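Local coordinates for protein phage terminase large subunit (Thermus phage G20c, PDB 5M1Q) that cuts viral DNA as the nuclease part of the large terminase, the ATP-driven motor that packages the phage genome into empty capsids, at residues Tyr33-Asp38 with Gly84-Val89; Ala90-Val95 with Ile108-Leu113; Arg18-Val23 with Glu62-Ala67. All coordinates share one frame; numbering follows the deposited sequence.

Contact 1 of 3, residues Tyr33-Asp38 with Gly84-Val89; sequences YCIGAD and GHAYVV. With ZN (zinc ion), chain D; ZN (zinc ion), chain C.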
loop_
_atom_site.group_PDB
_atom_site.type_symbol
_atom_site.label_atom_id
_atom_site.label_comp_id
_atom_site.label_asym_id
_atom_site.label_seq_id
_atom_site.Cartn_x
_atom_site.Cartn_y
_atom_site.Cartn_z
ATOM N N TYR A 33 0.625 7.720 10.917
ATOM C CA TYR A 33 0.802 6.827 9.773
ATOM C C TYR A 33 -0.508 6.140 9.419
ATOM O O TYR A 33 -1.373 5.917 10.275
ATOM C CB TYR A 33 1.853 5.752 10.091
ATOM C CG TYR A 33 3.227 6.291 10.412
ATOM C CD1 TYR A 33 3.528 6.752 11.690
ATOM C CD2 TYR A 33 4.241 6.308 9.452
ATOM C CE1 TYR A 33 4.775 7.260 11.996
ATOM C CE2 TYR A 33 5.504 6.791 9.756
ATOM C CZ TYR A 33 5.765 7.260 11.042
ATOM O OH TYR A 33 7.001 7.730 11.358
ATOM N N CYS A 34 -0.659 5.785 8.147
ATOM C CA CYS A 34 -1.654 4.813 7.746
ATOM C C CYS A 34 -0.992 3.779 6.839
ATOM O O CYS A 34 0.161 3.975 6.386
ATOM C CB CYS A 34 -2.838 5.486 7.070
ATOM S SG CYS A 34 -2.441 6.163 5.436
ATOM N N ILE A 35 -1.704 2.695 6.600
ATOM C CA ILE A 35 -1.244 1.601 5.771
ATOM C C ILE A 35 -2.277 1.304 4.694
ATOM O O ILE A 35 -3.468 1.105 5.007
ATOM C CB ILE A 35 -0.999 0.311 6.602
ATOM C CG1 ILE A 35 0.089 0.591 7.626
ATOM C CG2 ILE A 35 -0.673 -0.884 5.706
ATOM C CD1 ILE A 35 0.322 -0.525 8.612
ATOM N N GLY A 36 -1.840 1.238 3.442
ATOM C CA GLY A 36 -2.690 0.699 2.374
ATOM C C GLY A 36 -2.425 -0.770 2.222
ATOM O O GLY A 36 -1.265 -1.160 2.069
ATOM N N ALA A 37 -3.462 -1.603 2.275
ATOM C CA ALA A 37 -3.296 -3.065 2.178
ATOM C C ALA A 37 -4.093 -3.736 1.059
ATOM O O ALA A 37 -5.323 -3.634 1.016
ATOM C CB ALA A 37 -3.650 -3.709 3.509
ATOM N N ASP A 38 -3.362 -4.403 0.164
ATOM C CA ASP A 38 -3.883 -5.270 -0.895
ATOM C C ASP A 38 -3.555 -6.722 -0.473
ATOM O O ASP A 38 -2.529 -6.934 0.207
ATOM C CB ASP A 38 -3.184 -4.885 -2.207
ATOM C CG ASP A 38 -3.805 -5.520 -3.428
ATOM O OD1 ASP A 38 -5.007 -5.293 -3.688
ATOM O OD2 ASP A 38 -3.091 -6.235 -4.158
ATOM N N GLY A 84 2.847 2.425 15.254
ATOM C CA GLY A 84 1.889 3.056 16.157
ATOM C C GLY A 84 0.451 2.646 15.970
ATOM O O GLY A 84 -0.431 3.472 16.155
ATOM N N HIS A 85 0.206 1.375 15.629
ATOM C CA HIS A 85 -1.141 0.873 15.270
ATOM C C HIS A 85 -1.771 1.714 14.186
ATOM O O HIS A 85 -2.950 2.082 14.247
ATOM C CB HIS A 85 -2.047 0.721 16.480
ATOM C CG HIS A 85 -1.587 -0.354 17.396
ATOM N ND1 HIS A 85 -0.723 -0.119 18.441
ATOM C CD2 HIS A 85 -1.805 -1.686 17.370
ATOM C CE1 HIS A 85 -0.459 -1.258 19.044
ATOM N NE2 HIS A 85 -1.113 -2.223 18.422
ATOM N N ALA A 86 -0.942 2.025 13.202
ATOM C CA ALA A 86 -1.366 2.738 12.010
ATOM C C ALA A 86 -2.651 2.122 11.466
ATOM O O ALA A 86 -2.730 0.907 11.276
ATOM C CB ALA A 86 -0.260 2.663 10.965
ATOM N N TYR A 87 -3.644 2.960 11.176
ATOM C CA TYR A 87 -4.887 2.423 10.654
ATOM C C TYR A 87 -4.699 1.945 9.217
ATOM O O TYR A 87 -3.887 2.518 8.464
ATOM C CB TYR A 87 -6.042 3.409 10.813
ATOM C CG TYR A 87 -6.055 4.599 9.899
ATOM C CD1 TYR A 87 -6.731 4.565 8.676
ATOM C CD2 TYR A 87 -5.458 5.787 10.287
ATOM C CE1 TYR A 87 -6.760 5.685 7.853
ATOM C CE2 TYR A 87 -5.469 6.915 9.472
ATOM C CZ TYR A 87 -6.127 6.863 8.258
ATOM O OH TYR A 87 -6.114 8.004 7.483
ATOM N N VAL A 88 -5.400 0.877 8.884
ATOM C CA VAL A 88 -5.234 0.162 7.633
ATOM C C VAL A 88 -6.420 0.477 6.723
ATOM O O VAL A 88 -7.573 0.260 7.111
ATOM C CB VAL A 88 -5.141 -1.364 7.831
ATOM C CG1 VAL A 88 -5.001 -2.112 6.504
ATOM C CG2 VAL A 88 -3.964 -1.693 8.749
ATOM N N VAL A 89 -6.119 0.983 5.531
ATOM C CA VAL A 89 -7.116 1.097 4.461
ATOM C C VAL A 89 -7.023 -0.197 3.672
ATOM O O VAL A 89 -6.078 -0.415 2.907
ATOM C CB VAL A 89 -6.861 2.312 3.550
ATOM C CG1 VAL A 89 -8.000 2.464 2.556
ATOM C CG2 VAL A 89 -6.696 3.568 4.358
HETATM ZN ZN ZN D . -3.659 -7.535 -5.790
HETATM ZN ZN ZN C . -0.732 -4.133 19.236
HETATM O O HOH W 1 -5.478 -7.670 -5.068
HETATM O O HOH W 2 -2.286 -5.312 18.312
HETATM O O HOH W 3 -4.054 -5.940 -7.040
HETATM O O HOH W 4 -4.192 -8.939 -7.492
HETATM O O HOH W 5 -3.151 -8.718 -4.295
#

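Contact 2 of 3, residues Ala90-Val95 with Ile108-Leu113; sequences ADTWGV and INYTPL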
loop_
_atom_site.group_PDB
_atom_site.type_symbol
_atom_site.label_atom_id
_atom_site.label_comp_id
_atom_site.label_asym_id
_atom_site.label_seq_id
_atom_site.Cartn_x
_atom_site.Cartn_y
_atom_site.Cartn_z
ATOM N N ALA A 90 -7.984 -1.101 3.896
ATOM C CA ALA A 90 -7.866 -2.465 3.420
ATOM C C ALA A 90 -8.844 -2.707 2.308
ATOM O O ALA A 90 -10.051 -2.424 2.468
ATOM C CB ALA A 90 -8.142 -3.445 4.547
ATOM N N ASP A 91 -8.350 -3.256 1.215
ATOM C CA ASP A 91 -9.226 -3.786 0.179
ATOM C C ASP A 91 -9.817 -5.116 0.695
ATOM O O ASP A 91 -9.203 -6.173 0.566
ATOM C CB ASP A 91 -8.475 -3.984 -1.124
ATOM C CG ASP A 91 -9.363 -4.518 -2.239
ATOM O OD1 ASP A 91 -10.602 -4.595 -2.034
ATOM O OD2 ASP A 91 -8.820 -4.899 -3.287
ATOM N N THR A 92 -11.020 -5.012 1.253
ATOM C CA THR A 92 -11.758 -6.146 1.842
ATOM C C THR A 92 -12.623 -6.922 0.824
ATOM O O THR A 92 -13.354 -7.855 1.201
ATOM C CB THR A 92 -12.659 -5.647 2.988
ATOM O OG1 THR A 92 -13.449 -4.539 2.541
ATOM C CG2 THR A 92 -11.822 -5.206 4.163
ATOM N N TRP A 93 -12.552 -6.552 -0.456
ATOM C CA TRP A 93 -13.372 -7.190 -1.473
ATOM C C TRP A 93 -12.856 -8.585 -1.799
ATOM O O TRP A 93 -11.730 -8.766 -2.265
ATOM C CB TRP A 93 -13.421 -6.319 -2.722
ATOM C CG TRP A 93 -14.343 -6.824 -3.812
ATOM C CD1 TRP A 93 -13.975 -7.254 -5.024
ATOM C CD2 TRP A 93 -15.768 -6.913 -3.760
ATOM N NE1 TRP A 93 -15.076 -7.611 -5.762
ATOM C CE2 TRP A 93 -16.194 -7.410 -5.009
ATOM C CE3 TRP A 93 -16.730 -6.601 -2.791
ATOM C CZ2 TRP A 93 -17.541 -7.618 -5.317
ATOM C CZ3 TRP A 93 -18.074 -6.819 -3.097
ATOM C CH2 TRP A 93 -18.456 -7.320 -4.360
ATOM N N GLY A 94 -13.698 -9.572 -1.514
ATOM C CA GLY A 94 -13.405 -10.972 -1.794
ATOM C C GLY A 94 -14.690 -11.763 -1.610
ATOM O O GLY A 94 -15.774 -11.262 -1.940
ATOM N N VAL A 95 -14.575 -12.975 -1.060
ATOM C CA VAL A 95 -15.728 -13.865 -0.867
ATOM C C VAL A 95 -16.422 -13.531 0.460
ATOM O O VAL A 95 -15.867 -13.789 1.535
ATOM C CB VAL A 95 -15.308 -15.354 -0.881
ATOM C CG1 VAL A 95 -16.532 -16.263 -0.762
ATOM C CG2 VAL A 95 -14.502 -15.675 -2.141
ATOM N N ILE A 108 -7.072 -5.967 14.175
ATOM C CA ILE A 108 -6.397 -4.988 13.312
ATOM C C ILE A 108 -7.276 -3.732 13.198
ATOM O O ILE A 108 -8.493 -3.812 13.006
ATOM C CB ILE A 108 -6.011 -5.583 11.928
ATOM C CG1 ILE A 108 -4.931 -6.655 12.120
ATOM C CG2 ILE A 108 -5.518 -4.484 10.975
ATOM C CD1 ILE A 108 -4.642 -7.507 10.904
ATOM N N ASN A 109 -6.648 -2.578 13.377
ATOM C CA ASN A 109 -7.303 -1.295 13.205
ATOM C C ASN A 109 -7.437 -0.984 11.695
ATOM O O ASN A 109 -6.452 -0.610 11.058
ATOM C CB ASN A 109 -6.457 -0.228 13.891
ATOM C CG ASN A 109 -7.043 1.151 13.779
ATOM O OD1 ASN A 109 -8.239 1.313 13.533
ATOM N ND2 ASN A 109 -6.194 2.170 13.968
ATOM N N TYR A 110 -8.634 -1.155 11.134
ATOM C CA TYR A 110 -8.838 -0.931 9.692
ATOM C C TYR A 110 -10.098 -0.139 9.329
ATOM O O TYR A 110 -11.015 0.025 10.141
ATOM C CB TYR A 110 -8.791 -2.265 8.935
ATOM C CG TYR A 110 -10.055 -3.078 9.058
ATOM C CD1 TYR A 110 -10.281 -3.880 10.172
ATOM C CD2 TYR A 110 -11.034 -3.033 8.069
ATOM C CE1 TYR A 110 -11.451 -4.614 10.306
ATOM C CE2 TYR A 110 -12.210 -3.760 8.188
ATOM C CZ TYR A 110 -12.411 -4.553 9.308
ATOM O OH TYR A 110 -13.572 -5.281 9.432
ATOM N N THR A 111 -10.098 0.365 8.094
ATOM C CA THR A 111 -11.262 0.943 7.431
ATOM C C THR A 111 -11.448 0.136 6.126
ATOM O O THR A 111 -10.487 -0.060 5.380
ATOM C CB THR A 111 -11.039 2.419 7.071
ATOM O OG1 THR A 111 -10.430 3.105 8.169
ATOM C CG2 THR A 111 -12.357 3.105 6.736
ATOM N N PRO A 112 -12.668 -0.351 5.847
ATOM C CA PRO A 112 -12.831 -1.147 4.632
ATOM C C PRO A 112 -12.959 -0.230 3.414
ATOM O O PRO A 112 -13.640 0.800 3.479
ATOM C CB PRO A 112 -14.131 -1.930 4.890
ATOM C CG PRO A 112 -14.907 -1.048 5.800
ATOM C CD PRO A 112 -13.938 -0.213 6.589
ATOM N N LEU A 113 -12.262 -0.585 2.340
ATOM C CA LEU A 113 -12.407 0.094 1.051
ATOM C C LEU A 113 -12.402 -0.993 -0.013
ATOM O O LEU A 113 -11.379 -1.278 -0.633
ATOM C CB LEU A 113 -11.299 1.138 0.869
ATOM C CG LEU A 113 -11.597 2.245 -0.153
ATOM C CD1 LEU A 113 -10.546 3.329 -0.110
ATOM C CD2 LEU A 113 -11.702 1.690 -1.550
#

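Contact 3 of 3, residues Arg18-Val23 with Glu62-Ala67; sequences RGTRLV and ERMNGA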
loop_
_atom_site.group_PDB
_atom_site.type_symbol
_atom_site.label_atom_id
_atom_site.label_comp_id
_atom_site.label_asym_id
_atom_site.label_seq_id
_atom_site.Cartn_x
_atom_site.Cartn_y
_atom_site.Cartn_z
ATOM N N ARG A 18 14.719 -5.339 4.830
ATOM C CA ARG A 18 14.549 -6.106 6.054
ATOM C C ARG A 18 13.544 -7.202 5.702
ATOM O O ARG A 18 12.336 -7.123 6.005
ATOM C CB ARG A 18 14.100 -5.177 7.171
ATOM C CG ARG A 18 14.343 -5.679 8.580
ATOM C CD ARG A 18 14.215 -4.533 9.557
ATOM N NE ARG A 18 15.132 -3.440 9.232
ATOM C CZ ARG A 18 14.998 -2.168 9.627
ATOM N NH1 ARG A 18 13.974 -1.770 10.391
ATOM N NH2 ARG A 18 15.907 -1.271 9.252
ATOM N N GLY A 19 14.050 -8.193 4.973
ATOM C CA GLY A 19 13.251 -9.323 4.500
ATOM C C GLY A 19 12.208 -8.903 3.484
ATOM O O GLY A 19 12.540 -8.420 2.411
ATOM N N THR A 20 10.933 -9.100 3.846
ATOM C CA THR A 20 9.819 -8.708 2.989
ATOM C C THR A 20 9.549 -7.200 3.068
ATOM O O THR A 20 8.770 -6.686 2.253
ATOM C CB THR A 20 8.538 -9.503 3.343
ATOM O OG1 THR A 20 8.261 -9.383 4.738
ATOM C CG2 THR A 20 8.697 -10.969 2.974
ATOM N N ARG A 21 10.181 -6.503 4.012
ATOM C CA ARG A 21 10.033 -5.048 4.144
ATOM C C ARG A 21 11.156 -4.255 3.480
ATOM O O ARG A 21 12.343 -4.583 3.631
ATOM C CB ARG A 21 10.035 -4.629 5.590
ATOM C CG ARG A 21 8.923 -5.194 6.429
ATOM C CD ARG A 21 8.976 -4.611 7.812
ATOM N NE ARG A 21 7.954 -5.225 8.657
ATOM C CZ ARG A 21 7.649 -4.829 9.888
ATOM N NH1 ARG A 21 8.257 -3.790 10.458
ATOM N NH2 ARG A 21 6.693 -5.474 10.548
ATOM N N LEU A 22 10.773 -3.230 2.728
ATOM C CA LEU A 22 11.673 -2.156 2.343
ATOM C C LEU A 22 11.448 -1.030 3.344
ATOM O O LEU A 22 10.327 -0.528 3.466
ATOM C CB LEU A 22 11.383 -1.700 0.912
ATOM C CG LEU A 22 11.797 -2.688 -0.172
ATOM C CD1 LEU A 22 10.905 -3.918 -0.163
ATOM C CD2 LEU A 22 11.793 -2.035 -1.547
ATOM N N VAL A 23 12.481 -0.665 4.100
ATOM C CA VAL A 23 12.360 0.333 5.156
ATOM C C VAL A 23 13.067 1.641 4.782
ATOM O O VAL A 23 14.272 1.674 4.651
ATOM C CB VAL A 23 12.930 -0.185 6.509
ATOM C CG1 VAL A 23 12.706 0.846 7.597
ATOM C CG2 VAL A 23 12.286 -1.515 6.890
ATOM N N GLU A 62 5.887 -3.424 2.506
ATOM C CA GLU A 62 6.053 -4.871 2.691
ATOM C C GLU A 62 5.335 -5.624 1.593
ATOM O O GLU A 62 4.194 -5.309 1.252
ATOM C CB GLU A 62 5.557 -5.295 4.066
ATOM C CG GLU A 62 5.864 -6.772 4.325
ATOM C CD GLU A 62 5.753 -7.217 5.764
ATOM O OE1 GLU A 62 5.331 -6.436 6.634
ATOM O OE2 GLU A 62 6.101 -8.396 6.009
ATOM N N ARG A 63 6.002 -6.612 0.998
ATOM C CA ARG A 63 5.435 -7.345 -0.121
ATOM C C ARG A 63 5.826 -8.812 -0.001
ATOM O O ARG A 63 6.984 -9.102 0.256
ATOM C CB ARG A 63 5.939 -6.780 -1.444
ATOM C CG ARG A 63 5.482 -7.538 -2.672
ATOM C CD ARG A 63 5.805 -6.727 -3.910
ATOM N NE ARG A 63 5.379 -7.340 -5.160
ATOM C CZ ARG A 63 6.121 -8.115 -5.954
ATOM N NH1 ARG A 63 7.370 -8.456 -5.644
ATOM N NH2 ARG A 63 5.586 -8.573 -7.090
ATOM N N MET A 64 4.859 -9.707 -0.175
ATOM C CA MET A 64 5.104 -11.146 -0.083
ATOM C C MET A 64 4.117 -11.942 -0.913
ATOM O O MET A 64 2.980 -11.528 -1.110
ATOM C CB MET A 64 5.034 -11.608 1.376
ATOM C CG MET A 64 3.642 -11.498 1.983
ATOM S SD MET A 64 3.624 -11.468 3.786
ATOM C CE MET A 64 4.079 -9.757 4.066
ATOM N N ASN A 65 4.570 -13.089 -1.404
ATOM C CA ASN A 65 3.667 -14.105 -1.946
ATOM C C ASN A 65 4.018 -15.462 -1.368
ATOM O O ASN A 65 5.027 -15.617 -0.677
ATOM C CB ASN A 65 3.689 -14.143 -3.480
ATOM C CG ASN A 65 4.981 -14.711 -4.063
ATOM O OD1 ASN A 65 6.047 -14.676 -3.444
ATOM N ND2 ASN A 65 4.887 -15.204 -5.300
ATOM N N GLY A 66 3.170 -16.444 -1.644
ATOM C CA GLY A 66 3.389 -17.801 -1.149
ATOM C C GLY A 66 3.311 -17.942 0.364
ATOM O O GLY A 66 3.817 -18.920 0.921
ATOM N N ALA A 67 2.678 -16.975 1.026
ATOM C CA ALA A 67 2.465 -17.008 2.461
ATOM C C ALA A 67 1.009 -17.364 2.687
ATOM O O ALA A 67 0.134 -16.962 1.918
ATOM C CB ALA A 67 2.781 -15.657 3.083
HETATM O O HOH W 6 5.157 -7.332 9.191
HETATM O O HOH W 7 7.984 -8.492 8.140
#

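Contact 1 of 3, residues Tyr33-Asp38 with Gly84-Val89
Three backbone hydrogen bonds join the parallel strands 33-38 and 87-90. I35 uses both its polar backbone atoms: its N donates to Y87 O (2.9 Å), and its O takes V89 N at 2.7 Å. A37 N reaches V89 O at 2.9 Å.

Apolar contacts fill both faces. On the face of I35 and V88, A37 CB meets V88 CG1 at 3.7 Å, and A86 CB sits against Y33 CB and I35 CG1; the small alanine methyls suit such close spacing. On the other face, C34 CB lies over the Y87 ring, 3.8 Å from its centroid, in a CH-pi contact. The ring gets there because Y87 CG sits between its backbone N and carbonyl carbon (chi1 73°).

D38, ending its strand in this RNase H-like sheet and expected to bind both catalytic magnesium ions, here holds a zinc through OD2 (2.2 Å) together with D173; H85 NE2 shares another with E81.

Strand 46-52 pairs with the other edge of 33-38, and strand 110-112 continues the sheet beyond 87-90. Helix 69-82 packs on the face of I35 and V88 through L76, while Q184 touches C34 and V89 on the reverse face and accepts from Y87 OH.

Contact 2 of 3, residues Ala90-Val95 with Ile108-Leu113
A90 grips the neighbouring chain with both of its polar backbone atoms. Its N donates to T111 O at 3.1 Å, and its O accepts from L113 N at 2.9 Å. Together they bracket P112, the residue paired with A90 in parallel fashion. Proline suits this position because the two bonds use the amide and carbonyl of its neighbours and ask for no N-H from P112 itself.

Past A90 the backbone pairing gives way to looser contacts. D91 CA lies 3.4 Å from L113 O in a CA-H...O contact. T92 and P112 run side by side, pointing the same way, with T92 OG1 3.6 Å from P112 CB. With chi1 at 51°, OG1 is tucked over the backbone and faces the proline ring; the methyl T92 CG2 touches P112 CB (4.1 Å) and lies obliquely by Y110 CE2 (4.3 Å).

The next shell fixes the aspartate. D91 OD1 accepts from W93 N at 3.2 Å, closing an Asx turn, with the donor above the carboxylate plane. V115 N, just beyond 108-113, also donates to OD1, so the loop after strand 87-90 and the chain following L113 both restrain the carboxylate. Helix 98-105 packs on the face carrying A90, where L103 touches A90 and Y110.

Strand 87-90, helix 98-105 and strand 110-112 form a beta-alpha-beta crossover joining parallel neighbours, with 110-112 at the edge of the RNase H-like sheet. D91 stands immediately after the C-terminal end of strand 87-90, consistent with its expected role as a ligand of the second catalytic magnesium ion in the two-metal nuclease site.

Contact 3 of 3, residues Arg18-Val23 with Glu62-Ala67
An antiparallel junction of the RNase H-like sheet brings strand 21-23, which begins at the last residue of the type II' beta-hairpin turn R18-R21, beside strand 57-64. G19 suits the second position of this turn because its positive phi comes easily without a side chain. R21 and E62 form a non-hydrogen-bonded pair, while T20 O accepts from R63 N at 3.0 Å.

E62 and T20 share most of the side-chain contact. E62 CG lies opposite the backbone N (chi1 -174°) and the chain runs out extended, taking the carboxylate to both T20 and R21. T20 OG1 donates to E62 OE2 at 2.7 Å, on the anti side and 34° out of the carboxylate plane. T20 CG2 rests 4.0 Å from M64 CB.

R21 NE and E62 OE1 make a long, 3.5 Å salt bridge, with the guanidinium and carboxylate planes 59° apart. The arginine has a second acid, D82, at NH2, and R75 of helix 69-82 touches both R21 and E62. Two waters bridge the same pair. One bonds weakly to R21 NE and donates to E62 OE2; the other lies in the guanidinium plane, accepting from R21 NH2 at 2.8 Å and donating to E62 OE1 at 2.7 Å.

All three contacts belong to one mixed sheet, but to different depths. Contact 1 is the buried core, where neighbouring parallel strands meet through backbone bonds and small or branched apolar groups. Contact 2 lies at the surface and shares strand 87-90 with contact 1: V88 O and N probably bond to T111 N and N109 O, making one parallel region. Contact 3, partly buried and about 16 Å from contact 1 between centres, is antiparallel and adds charged and hydroxyl groups with water to a single backbone bond. Contacts 1 and 2 place D38, a zinc ligand, and D91, a likely magnesium ligand, about 4 Å apart between side chains, and R63 of contact 3 approaches D173 nearby.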